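Long-range contact in MarR-family transcriptional regulator (Bordetella bronchiseptica, PDB 6PCO), which probably regulates transcription as a DNA-binding MarR-family factor of biofilm control, its DNA binding regulated by 6-hydroxynicotinic acid: residues Ala89-Gly94 with Val139-Asp144. Residues are numbered along the deposited sequence; the frame is centred on the assembly and turned at random.
Sequences ALRDQG and VTLTPD
The CD1 methyl of Leu141 lies against the backbone of Arg91, 3.7 Å from its N, and close to the base of the side chain, with CB of Arg91 4.0 Å from CD1 of Leu141; the planar guanidinium leads away from the strand. The first torsion sets CG opposite the backbone N (chi1 177°), and the chain then bends and carries the guanidinium to helix 143-164, where NE forms a salt bridge with Glu150. A long arginine suits this exposed place, its aliphatic base lying against leucine and its charge reaching past it.

Leu90 is the buried apolar residue that points at the strand. Its CB rests 3.7 Å from CG of Leu141, whose branched end reaches across to the helix. Its CD2 methyl meets CG2 of Val139 at 3.6 Å, the two side chains crossing at about a right angle; beta-branched valine is a type favoured in strands. Gly94, leaving the helix with positive phi (69°), is well suited to the turn toward Cys96, whose backbone bonds to Val139.

The axes of helix segment 89-93 and strand segment 139-141 pass 7.9 Å apart at 89°, a helix end packed on the beta-hairpin wing of the MarR winged helix-turn-helix domain.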
ATOM      1  N   ALA A  89      -0.746 -15.625  -8.508  1.00 51.89           N
ATOM      2  CA  ALA A  89       0.605 -15.841  -9.024  1.00 54.19           C
ATOM      3  C   ALA A  89       0.890 -17.353  -9.138  1.00 56.46           C
ATOM      4  O   ALA A  89       1.562 -17.756 -10.068  1.00 57.97           O
ATOM      5  CB  ALA A  89       1.636 -15.120  -8.184  1.00 49.94           C
ATOM      6  N   LEU A  90       0.394 -18.176  -8.202  1.00 51.39           N
ATOM      7  CA  LEU A  90       0.681 -19.608  -8.233  1.00 57.44           C
ATOM      8  C   LEU A  90      -0.105 -20.276  -9.367  1.00 57.97           C
ATOM      9  O   LEU A  90       0.400 -21.172 -10.029  1.00 59.43           O
ATOM     10  CB  LEU A  90       0.350 -20.233  -6.877  1.00 56.59           C
ATOM     11  CG  LEU A  90       1.248 -19.775  -5.732  1.00 58.75           C
ATOM     12  CD1 LEU A  90       0.829 -20.446  -4.444  1.00 61.50           C
ATOM     13  CD2 LEU A  90       2.712 -20.071  -6.008  1.00 61.27           C
ATOM     14  N   ARG A  91      -1.337 -19.809  -9.572  1.00 60.51           N
ATOM     15  CA  ARG A  91      -2.174 -20.195 -10.694  1.00 68.07           C
ATOM     16  C   ARG A  91      -1.435 -19.937 -12.021  1.00 67.35           C
ATOM     17  O   ARG A  91      -1.395 -20.797 -12.851  1.00 64.09           O
ATOM     18  CB  ARG A  91      -3.502 -19.430 -10.612  1.00 74.47           C
ATOM     19  CG  ARG A  91      -4.474 -19.677 -11.760  1.00 78.51           C
ATOM     20  CD  ARG A  91      -4.869 -21.132 -11.805  1.00 90.14           C
ATOM     21  NE  ARG A  91      -5.991 -21.407 -12.687  1.00106.15           N
ATOM     22  CZ  ARG A  91      -6.254 -22.600 -13.216  1.00115.52           C
ATOM     23  NH1 ARG A  91      -5.338 -23.556 -13.196  1.00119.24           N
ATOM     24  NH2 ARG A  91      -7.440 -22.835 -13.749  1.00126.70           N
ATOM     25  N   ASP A  92      -0.861 -18.739 -12.200  1.00 71.90           N
ATOM     26  CA  ASP A  92      -0.216 -18.320 -13.466  1.00 68.06           C
ATOM     27  C   ASP A  92       1.180 -18.954 -13.641  1.00 64.47           C
ATOM     28  O   ASP A  92       1.573 -19.185 -14.768  1.00 73.14           O
ATOM     29  CB  ASP A  92      -0.139 -16.791 -13.579  1.00 75.00           C
ATOM     30  CG  ASP A  92      -1.484 -16.068 -13.688  1.00 80.14           C
ATOM     31  OD1 ASP A  92      -2.525 -16.747 -13.826  1.00 81.51           O
ATOM     32  OD2 ASP A  92      -1.487 -14.817 -13.621  1.00 79.79           O
ATOM     33  N   GLN A  93       1.899 -19.265 -12.552  1.00 60.89           N
ATOM     34  CA  GLN A  93       3.351 -19.649 -12.576  1.00 61.21           C
ATOM     35  C   GLN A  93       3.628 -21.129 -12.254  1.00 59.85           C
ATOM     36  O   GLN A  93       4.734 -21.603 -12.486  1.00 68.04           O
ATOM     37  CB  GLN A  93       4.153 -18.891 -11.511  1.00 60.28           C
ATOM     38  CG  GLN A  93       4.253 -17.395 -11.740  1.00 68.85           C
ATOM     39  CD  GLN A  93       4.828 -17.133 -13.102  1.00 75.28           C
ATOM     40  OE1 GLN A  93       4.202 -16.496 -13.942  1.00 81.74           O
ATOM     41  NE2 GLN A  93       5.994 -17.705 -13.352  1.00 92.19           N
ATOM     42  N   GLY A  94       2.691 -21.828 -11.623  1.00 57.90           N
ATOM     43  CA  GLY A  94       2.973 -23.140 -11.092  1.00 54.66           C
ATOM     44  C   GLY A  94       3.927 -23.056  -9.919  1.00 56.87           C
ATOM     45  O   GLY A  94       3.911 -22.090  -9.158  1.00 59.97           O
ATOM     46  N   VAL A 139       6.333 -23.680  -3.132  1.00 62.55           N
ATOM     47  CA  VAL A 139       4.907 -23.593  -2.859  1.00 60.01           C
ATOM     48  C   VAL A 139       4.183 -23.843  -4.175  1.00 60.56           C
ATOM     49  O   VAL A 139       4.669 -23.493  -5.248  1.00 52.26           O
ATOM     50  CB  VAL A 139       4.484 -22.253  -2.229  1.00 63.34           C
ATOM     51  CG1 VAL A 139       5.225 -21.983  -0.936  1.00 71.16           C
ATOM     52  CG2 VAL A 139       4.664 -21.080  -3.169  1.00 70.59           C
ATOM     53  N   THR A 140       3.024 -24.487  -4.056  1.00 66.95           N
ATOM     54  CA  THR A 140       2.265 -24.958  -5.174  1.00 62.70           C
ATOM     55  C   THR A 140       0.795 -24.934  -4.762  1.00 59.46           C
ATOM     56  O   THR A 140       0.491 -25.233  -3.618  1.00 63.32           O
ATOM     57  CB  THR A 140       2.775 -26.344  -5.571  1.00 64.71           C
ATOM     58  OG1 THR A 140       2.087 -26.735  -6.755  1.00 83.90           O
ATOM     59  CG2 THR A 140       2.549 -27.377  -4.496  1.00 67.00           C
ATOM     60  N   LEU A 141      -0.101 -24.534  -5.669  1.00 60.15           N
ATOM     61  CA  LEU A 141      -1.527 -24.578  -5.348  1.00 58.50           C
ATOM     62  C   LEU A 141      -1.927 -26.023  -5.054  1.00 59.41           C
ATOM     63  O   LEU A 141      -1.470 -26.952  -5.736  1.00 58.24           O
ATOM     64  CB  LEU A 141      -2.362 -24.065  -6.518  1.00 57.25           C
ATOM     65  CG  LEU A 141      -2.506 -22.555  -6.649  1.00 57.78           C
ATOM     66  CD1 LEU A 141      -3.455 -22.226  -7.803  1.00 59.09           C
ATOM     67  CD2 LEU A 141      -2.989 -21.927  -5.356  1.00 56.44           C
ATOM     68  N   THR A 142      -2.792 -26.176  -4.045  1.00 63.22           N
ATOM     69  CA  THR A 142      -3.618 -27.389  -3.850  1.00 61.16           C
ATOM     70  C   THR A 142      -4.836 -27.257  -4.759  1.00 66.59           C
ATOM     71  O   THR A 142      -5.091 -26.169  -5.296  1.00 62.03           O
ATOM     72  CB  THR A 142      -4.030 -27.572  -2.385  1.00 59.84           C
ATOM     73  OG1 THR A 142      -4.978 -26.553  -2.057  1.00 58.63           O
ATOM     74  CG2 THR A 142      -2.865 -27.478  -1.420  1.00 59.14           C
ATOM     75  N   PRO A 143      -5.587 -28.355  -5.024  1.00 72.00           N
ATOM     76  CA  PRO A 143      -6.804 -28.276  -5.844  1.00 64.52           C
ATOM     77  C   PRO A 143      -7.839 -27.307  -5.271  1.00 58.65           C
ATOM     78  O   PRO A 143      -8.481 -26.571  -6.028  1.00 56.41           O
ATOM     79  CB  PRO A 143      -7.310 -29.715  -5.840  1.00 60.82           C
ATOM     80  CG  PRO A 143      -6.031 -30.517  -5.717  1.00 59.34           C
ATOM     81  CD  PRO A 143      -5.247 -29.744  -4.678  1.00 64.72           C
ATOM     82  N   ASP A 144      -7.916 -27.277  -3.937  1.00 54.22           N
ATOM     83  CA  ASP A 144      -8.742 -26.331  -3.218  1.00 57.48           C
ATOM     84  C   ASP A 144      -8.302 -24.891  -3.521  1.00 63.82           C
ATOM     85  O   ASP A 144      -9.126 -24.023  -3.751  1.00 71.26           O
ATOM     86  CB  ASP A 144      -8.697 -26.620  -1.715  1.00 58.78           C
ATOM     87  CG  ASP A 144      -9.560 -27.794  -1.304  1.00 58.40           C
ATOM     88  OD1 ASP A 144     -10.527 -28.089  -2.022  1.00 54.35           O
ATOM     89  OD2 ASP A 144      -9.235 -28.419  -0.287  1.00 70.53           O
TER